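Chorismate synthase (Campylobacter jejuni, PDB 1SQ1) probably catalyses the last step of the shikimate pathway, eliminating phosphate from 5-enolpyruvylshikimate-3-phosphate to give chorismate with the help of reduced FMN. Local coordinates at residues I216-V221 against L338-C343; N271-I276 against I280-N285. All coordinates share one frame; numbering follows the deposited sequence.

Contact 1. Residues I216-V221 against L338-C343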
ATOM      1  N   ILE A 216       1.748 -22.437 -11.942  1.00 57.97           N
ATOM      2  CA  ILE A 216       2.816 -21.707 -12.622  1.00 58.26           C
ATOM      3  C   ILE A 216       2.469 -20.232 -12.701  1.00 58.08           C
ATOM      4  O   ILE A 216       1.311 -19.877 -12.842  1.00 59.34           O
ATOM      5  CB  ILE A 216       3.051 -22.244 -14.055  1.00 59.12           C
ATOM      6  CG1 ILE A 216       3.825 -23.561 -13.996  1.00 60.06           C
ATOM      7  CG2 ILE A 216       3.827 -21.233 -14.891  1.00 59.25           C
ATOM      8  CD1 ILE A 216       4.039 -24.195 -15.345  1.00 58.08           C
ATOM      9  N   GLY A 217       3.466 -19.367 -12.578  1.00 59.13           N
ATOM     10  CA  GLY A 217       3.188 -17.947 -12.658  1.00 59.51           C
ATOM     11  C   GLY A 217       2.844 -17.246 -11.357  1.00 58.66           C
ATOM     12  O   GLY A 217       2.556 -16.057 -11.373  1.00 59.35           O
ATOM     13  N   LEU A 218       2.849 -17.961 -10.238  1.00 56.46           N
ATOM     14  CA  LEU A 218       2.568 -17.320  -8.963  1.00 55.95           C
ATOM     15  C   LEU A 218       3.735 -16.405  -8.586  1.00 57.03           C
ATOM     16  O   LEU A 218       4.864 -16.860  -8.413  1.00 59.18           O
ATOM     17  CB  LEU A 218       2.356 -18.367  -7.880  1.00 54.10           C
ATOM     18  CG  LEU A 218       1.025 -19.096  -8.005  1.00 53.33           C
ATOM     19  CD1 LEU A 218       0.887 -20.123  -6.898  1.00 51.72           C
ATOM     20  CD2 LEU A 218      -0.107 -18.084  -7.928  1.00 53.17           C
ATOM     21  N   GLY A 219       3.462 -15.112  -8.461  1.00 58.09           N
ATOM     22  CA  GLY A 219       4.506 -14.169  -8.122  1.00 58.82           C
ATOM     23  C   GLY A 219       4.487 -12.962  -9.033  1.00 60.67           C
ATOM     24  O   GLY A 219       4.456 -13.096 -10.255  1.00 61.32           O
ATOM     25  N   GLU A 220       4.501 -11.780  -8.426  1.00 62.66           N
ATOM     26  CA  GLU A 220       4.482 -10.507  -9.150  1.00 64.95           C
ATOM     27  C   GLU A 220       5.895 -10.029  -9.451  1.00 63.97           C
ATOM     28  O   GLU A 220       6.546  -9.434  -8.595  1.00 64.74           O
ATOM     29  CB  GLU A 220       3.767  -9.445  -8.313  1.00 68.36           C
ATOM     30  CG  GLU A 220       2.257  -9.631  -8.217  1.00 71.55           C
ATOM     31  CD  GLU A 220       1.588  -9.571  -9.576  1.00 73.25           C
ATOM     32  OE1 GLU A 220       0.968 -10.584  -9.978  1.00 74.89           O
ATOM     33  OE2 GLU A 220       1.677  -8.504 -10.233  1.00 72.34           O
ATOM     34  N   VAL A 221       6.350 -10.262 -10.674  1.00 62.51           N
ATOM     35  CA  VAL A 221       7.694  -9.881 -11.062  1.00 60.77           C
ATOM     36  C   VAL A 221       8.038  -8.416 -10.859  1.00 62.24           C
ATOM     37  O   VAL A 221       7.196  -7.512 -10.992  1.00 56.83           O
ATOM     38  CB  VAL A 221       7.998 -10.215 -12.522  1.00 60.35           C
ATOM     39  CG1 VAL A 221       7.573  -9.067 -13.421  1.00 60.37           C
ATOM     40  CG2 VAL A 221       9.471 -10.483 -12.683  1.00 59.62           C
ATOM     41  N   LEU A 338       0.176 -18.050   3.745  1.00 51.40           N
ATOM     42  CA  LEU A 338      -0.336 -16.703   3.490  1.00 49.22           C
ATOM     43  C   LEU A 338       0.201 -16.120   2.188  1.00 49.21           C
ATOM     44  O   LEU A 338      -0.558 -15.624   1.355  1.00 48.61           O
ATOM     45  CB  LEU A 338       0.012 -15.773   4.649  1.00 47.29           C
ATOM     46  CG  LEU A 338      -0.735 -16.013   5.970  1.00 46.93           C
ATOM     47  CD1 LEU A 338       0.110 -15.482   7.095  1.00 45.09           C
ATOM     48  CD2 LEU A 338      -2.104 -15.342   5.978  1.00 45.79           C
ATOM     49  N   VAL A 339       1.513 -16.181   2.007  1.00 49.11           N
ATOM     50  CA  VAL A 339       2.104 -15.655   0.788  1.00 48.29           C
ATOM     51  C   VAL A 339       1.486 -16.308  -0.454  1.00 49.09           C
ATOM     52  O   VAL A 339       0.888 -15.618  -1.281  1.00 48.79           O
ATOM     53  CB  VAL A 339       3.623 -15.876   0.766  1.00 47.31           C
ATOM     54  CG1 VAL A 339       4.215 -15.278  -0.496  1.00 45.47           C
ATOM     55  CG2 VAL A 339       4.250 -15.246   1.995  1.00 47.76           C
ATOM     56  N   LEU A 340       1.621 -17.632  -0.590  1.00 49.33           N
ATOM     57  CA  LEU A 340       1.070 -18.328  -1.761  1.00 48.23           C
ATOM     58  C   LEU A 340      -0.404 -18.016  -2.024  1.00 49.25           C
ATOM     59  O   LEU A 340      -0.791 -17.777  -3.170  1.00 50.91           O
ATOM     60  CB  LEU A 340       1.251 -19.842  -1.640  1.00 42.65           C
ATOM     61  CG  LEU A 340       2.669 -20.340  -1.943  1.00 40.30           C
ATOM     62  CD1 LEU A 340       2.727 -21.832  -1.756  1.00 32.81           C
ATOM     63  CD2 LEU A 340       3.083 -19.942  -3.352  1.00 33.32           C
ATOM     64  N   ALA A 341      -1.220 -18.008  -0.974  1.00 48.64           N
ATOM     65  CA  ALA A 341      -2.631 -17.714  -1.130  1.00 48.33           C
ATOM     66  C   ALA A 341      -2.782 -16.263  -1.520  1.00 51.41           C
ATOM     67  O   ALA A 341      -3.834 -15.845  -1.997  1.00 52.53           O
ATOM     68  CB  ALA A 341      -3.357 -17.980   0.154  1.00 48.70           C
ATOM     69  N   ASP A 342      -1.728 -15.482  -1.298  1.00 54.37           N
ATOM     70  CA  ASP A 342      -1.759 -14.068  -1.657  1.00 54.19           C
ATOM     71  C   ASP A 342      -1.405 -13.913  -3.147  1.00 53.08           C
ATOM     72  O   ASP A 342      -2.108 -13.222  -3.871  1.00 50.37           O
ATOM     73  CB  ASP A 342      -0.798 -13.267  -0.753  1.00 56.14           C
ATOM     74  CG  ASP A 342      -0.845 -11.753  -1.007  1.00 58.54           C
ATOM     75  OD1 ASP A 342       0.015 -11.047  -0.432  1.00 60.08           O
ATOM     76  OD2 ASP A 342      -1.715 -11.265  -1.766  1.00 56.76           O
ATOM     77  N   CYS A 343      -0.348 -14.576  -3.615  1.00 54.42           N
ATOM     78  CA  CYS A 343       0.025 -14.470  -5.029  1.00 58.11           C
ATOM     79  C   CYS A 343      -1.061 -15.066  -5.905  1.00 59.63           C
ATOM     80  O   CYS A 343      -1.251 -14.655  -7.055  1.00 60.95           O
ATOM     81  CB  CYS A 343       1.313 -15.230  -5.332  1.00 59.27           C
ATOM     82  SG  CYS A 343       2.719 -14.822  -4.298  1.00 61.21           S
TER
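Leu218 and Gly219, in an extended, irregular run of chain, come up against one side of a helical turn at Leu340 and Cys343, the two backbones being nearest at Gly219 and Cys343, whose CA atoms lie 5.5 Å apart. Leu218 and Cys343 share most of the contact. The CA–CB bond of Leu218 is aimed at the helix, and its two methyl branches part to meet different residues of 338-343. Leu218 CD1 reaches Leu340 CD2 at 4.2 Å, with the two leucine side chains crossing at about a right angle, so that contact is made at the branch ends and not along their lengths. Leu218 CD2 lies 4.1 Å from Cys343 CB and also rests against the backbone carbonyl of the same residue, 3.7 Å from Cys343 O. Cys343 turns its CB toward the loop, with Cys343 CB 3.8 Å from Gly219 N; a chi1 of -53° sets Cys343 SG loosely alongside the same backbone, about 4.3 Å from Gly219 CA. Positive phi at Gly219 (132°) is a conformation suited to glycine. All four touching residues are buried, in van der Waals contact. Other parts of the fold close in: Leu142 of helix 128-143 packs on Leu340, Leu226 of helix 226-235 on Cys343, and Tyr359 of a second subunit on Leu218. What results is a loop-on-helix contact of the hydrophobic core, in which Leu218 and the Gly219 backbone lay the connection between strand 205-212 and helix 226-235 against the long helix 325-346.

Contact 2. Residues N271-I276 against I280-N285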
ATOM      1  N   ASN A 271      15.704 -29.745 -10.207  1.00 71.90           N
ATOM      2  CA  ASN A 271      14.989 -28.685  -9.486  1.00 68.57           C
ATOM      3  C   ASN A 271      15.917 -27.851  -8.610  1.00 66.16           C
ATOM      4  O   ASN A 271      15.598 -27.552  -7.459  1.00 66.53           O
ATOM      5  CB  ASN A 271      13.868 -29.279  -8.616  1.00 66.41           C
ATOM      6  CG  ASN A 271      12.923 -28.219  -8.079  1.00 65.17           C
ATOM      7  OD1 ASN A 271      12.694 -27.198  -8.723  1.00 64.66           O
ATOM      8  ND2 ASN A 271      12.351 -28.469  -6.908  1.00 64.90           N
ATOM      9  N   HIS A 272      17.061 -27.465  -9.157  1.00 63.12           N
ATOM     10  CA  HIS A 272      18.022 -26.677  -8.404  1.00 61.17           C
ATOM     11  C   HIS A 272      17.459 -25.334  -8.000  1.00 59.42           C
ATOM     12  O   HIS A 272      17.781 -24.808  -6.935  1.00 60.27           O
ATOM     13  CB  HIS A 272      19.276 -26.466  -9.233  1.00 63.80           C
ATOM     14  CG  HIS A 272      20.034 -27.726  -9.496  1.00 66.29           C
ATOM     15  ND1 HIS A 272      20.459 -28.559  -8.486  1.00 66.25           N
ATOM     16  CD2 HIS A 272      20.449 -28.293 -10.655  1.00 67.16           C
ATOM     17  CE1 HIS A 272      21.104 -29.586  -9.006  1.00 67.46           C
ATOM     18  NE2 HIS A 272      21.113 -29.449 -10.322  1.00 68.64           N
ATOM     19  N   SER A 273      16.612 -24.794  -8.865  1.00 56.28           N
ATOM     20  CA  SER A 273      15.977 -23.503  -8.653  1.00 53.25           C
ATOM     21  C   SER A 273      15.082 -23.444  -7.417  1.00 50.56           C
ATOM     22  O   SER A 273      14.773 -22.366  -6.923  1.00 50.54           O
ATOM     23  CB  SER A 273      15.151 -23.139  -9.882  1.00 54.07           C
ATOM     24  OG  SER A 273      14.109 -24.085 -10.065  1.00 55.84           O
ATOM     25  N   GLY A 274      14.654 -24.593  -6.917  1.00 48.14           N
ATOM     26  CA  GLY A 274      13.788 -24.580  -5.750  1.00 47.29           C
ATOM     27  C   GLY A 274      12.323 -24.343  -6.082  1.00 47.71           C
ATOM     28  O   GLY A 274      11.479 -24.303  -5.184  1.00 47.22           O
ATOM     29  N   GLY A 275      12.016 -24.182  -7.371  1.00 47.87           N
ATOM     30  CA  GLY A 275      10.641 -23.973  -7.798  1.00 49.23           C
ATOM     31  C   GLY A 275      10.283 -22.544  -8.167  1.00 50.82           C
ATOM     32  O   GLY A 275       9.104 -22.198  -8.313  1.00 51.97           O
ATOM     33  N   ILE A 276      11.310 -21.719  -8.342  1.00 51.69           N
ATOM     34  CA  ILE A 276      11.143 -20.308  -8.670  1.00 50.26           C
ATOM     35  C   ILE A 276      12.195 -19.886  -9.693  1.00 48.90           C
ATOM     36  O   ILE A 276      13.373 -20.190  -9.532  1.00 48.37           O
ATOM     37  CB  ILE A 276      11.323 -19.446  -7.400  1.00 49.95           C
ATOM     38  CG1 ILE A 276      10.280 -19.835  -6.347  1.00 48.61           C
ATOM     39  CG2 ILE A 276      11.236 -17.957  -7.753  1.00 56.62           C
ATOM     40  CD1 ILE A 276      10.334 -19.001  -5.100  1.00 43.21           C
ATOM     41  N   ILE A 280       9.058 -15.943 -10.313  1.00 56.17           N
ATOM     42  CA  ILE A 280       7.736 -16.518 -10.492  1.00 57.28           C
ATOM     43  C   ILE A 280       7.918 -18.029 -10.420  1.00 56.83           C
ATOM     44  O   ILE A 280       8.972 -18.545 -10.824  1.00 56.25           O
ATOM     45  CB  ILE A 280       7.099 -16.060 -11.848  1.00 58.30           C
ATOM     46  CG1 ILE A 280       7.786 -16.725 -13.031  1.00 58.42           C
ATOM     47  CG2 ILE A 280       7.257 -14.550 -12.005  1.00 57.46           C
ATOM     48  CD1 ILE A 280       7.122 -18.020 -13.473  1.00 61.80           C
ATOM     49  N   SER A 281       6.915 -18.722  -9.872  1.00 56.19           N
ATOM     50  CA  SER A 281       6.955 -20.184  -9.719  1.00 56.01           C
ATOM     51  C   SER A 281       6.896 -20.849 -11.083  1.00 56.73           C
ATOM     52  O   SER A 281       6.179 -20.378 -11.964  1.00 57.50           O
ATOM     53  CB  SER A 281       5.783 -20.665  -8.861  1.00 53.76           C
ATOM     54  OG  SER A 281       4.548 -20.294  -9.432  1.00 51.95           O
ATOM     55  N   ASN A 282       7.641 -21.943 -11.253  1.00 56.99           N
ATOM     56  CA  ASN A 282       7.694 -22.656 -12.530  1.00 57.62           C
ATOM     57  C   ASN A 282       6.917 -23.976 -12.555  1.00 59.22           C
ATOM     58  O   ASN A 282       6.966 -24.709 -13.542  1.00 60.37           O
ATOM     59  CB  ASN A 282       9.148 -22.943 -12.896  1.00 55.70           C
ATOM     60  CG  ASN A 282       9.776 -23.989 -11.994  1.00 57.00           C
ATOM     61  OD1 ASN A 282       9.133 -24.501 -11.071  1.00 56.02           O
ATOM     62  ND2 ASN A 282      11.037 -24.317 -12.259  1.00 55.91           N
ATOM     63  N   GLY A 283       6.213 -24.286 -11.472  1.00 60.34           N
ATOM     64  CA  GLY A 283       5.464 -25.527 -11.420  1.00 58.66           C
ATOM     65  C   GLY A 283       6.102 -26.536 -10.481  1.00 60.00           C
ATOM     66  O   GLY A 283       5.409 -27.234  -9.742  1.00 60.53           O
ATOM     67  N   GLU A 284       7.428 -26.619 -10.490  1.00 59.72           N
ATOM     68  CA  GLU A 284       8.112 -27.564  -9.618  1.00 59.07           C
ATOM     69  C   GLU A 284       7.817 -27.312  -8.146  1.00 58.63           C
ATOM     70  O   GLU A 284       7.339 -26.245  -7.773  1.00 59.25           O
ATOM     71  CB  GLU A 284       9.614 -27.508  -9.870  1.00 58.51           C
ATOM     72  CG  GLU A 284       9.996 -28.012 -11.240  1.00 62.13           C
ATOM     73  CD  GLU A 284       9.610 -29.470 -11.454  1.00 65.58           C
ATOM     74  OE1 GLU A 284       8.734 -29.746 -12.312  1.00 65.22           O
ATOM     75  OE2 GLU A 284      10.177 -30.340 -10.754  1.00 67.68           O
ATOM     76  N   ASN A 285       8.103 -28.301  -7.310  1.00 59.11           N
ATOM     77  CA  ASN A 285       7.874 -28.176  -5.878  1.00 58.60           C
ATOM     78  C   ASN A 285       8.647 -26.991  -5.362  1.00 57.61           C
ATOM     79  O   ASN A 285       9.534 -26.481  -6.047  1.00 58.18           O
ATOM     80  CB  ASN A 285       8.361 -29.416  -5.155  1.00 60.22           C
ATOM     81  CG  ASN A 285       7.603 -30.645  -5.553  1.00 61.07           C
ATOM     82  OD1 ASN A 285       6.547 -30.935  -4.996  1.00 63.68           O
ATOM     83  ND2 ASN A 285       8.123 -31.372  -6.538  1.00 60.28           N
TER
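Asn271 and Glu284 slide past each other in opposite directions, the amide of one turned 79° from the carboxylate of the other. The amide meets the aliphatic base of the glutamate and not its carboxylate: Asn271 OD1 lies 3.3 Å from Glu284 CB. With CG anti to the backbone N (chi1 -168°), Asn271 extends toward 280-285, and Asn271 ND2 comes within 3.6 Å of Asn285 O. Asn282 is folded back over its own turn, its CG lying between the backbone N and the carbonyl carbon (chi1 70°). This brings Asn282 OD1 to Glu284 N, from which it accepts at 2.8 Å in an Asx turn, while the same oxygen sits against the Gly275 backbone. Asn282 ND2 lies near Ser273 OG, too far at 3.8 Å to count as a hydrogen bond. The two segments are tied at Gly275 by one backbone hydrogen bond, from Asn282 N to Gly275 O at 3.3 Å, with the donor well above the carbonyl plane. Gly275 also brings its bare CA up to Asn285 O, a CA-H...O contact of 3.3 Å. Beyond it Ile276 and Ser281 form an antiparallel non-hydrogen-bonded pair, both side chains on one face. That pair belongs to the two-stranded hairpin 276-277/280-281, where Ile276 packs on Leu226 and Leu230 of helix 226-235, while the type I turn at Asn271-Gly274 lies beside strand 286-292, with a backbone hydrogen bond between Gly274 and Ile287.

Both contacts are largely buried, and they share a seam: Gly217 N probably bonds to Ser281 O, and Leu218 N to Ser281 OG, so the loop whose leucine meets the long helix is also tied to the small hairpin. Contact 1 joins parts of the chain far apart in sequence through van der Waals contact, aliphatic groups against each other and against backbone. Contact 2 links near neighbours across a short reversal and depends on backbone polarity, amide side chains and glycines, with several of its residues partly exposed. Helix 226-235 serves both, Leu226 touching Cys343 in one and Ile276 in the other. A third subunit also comes within reach of each. Together they illustrate that buried chain can be held by close fit or by backbone bonding at glycines.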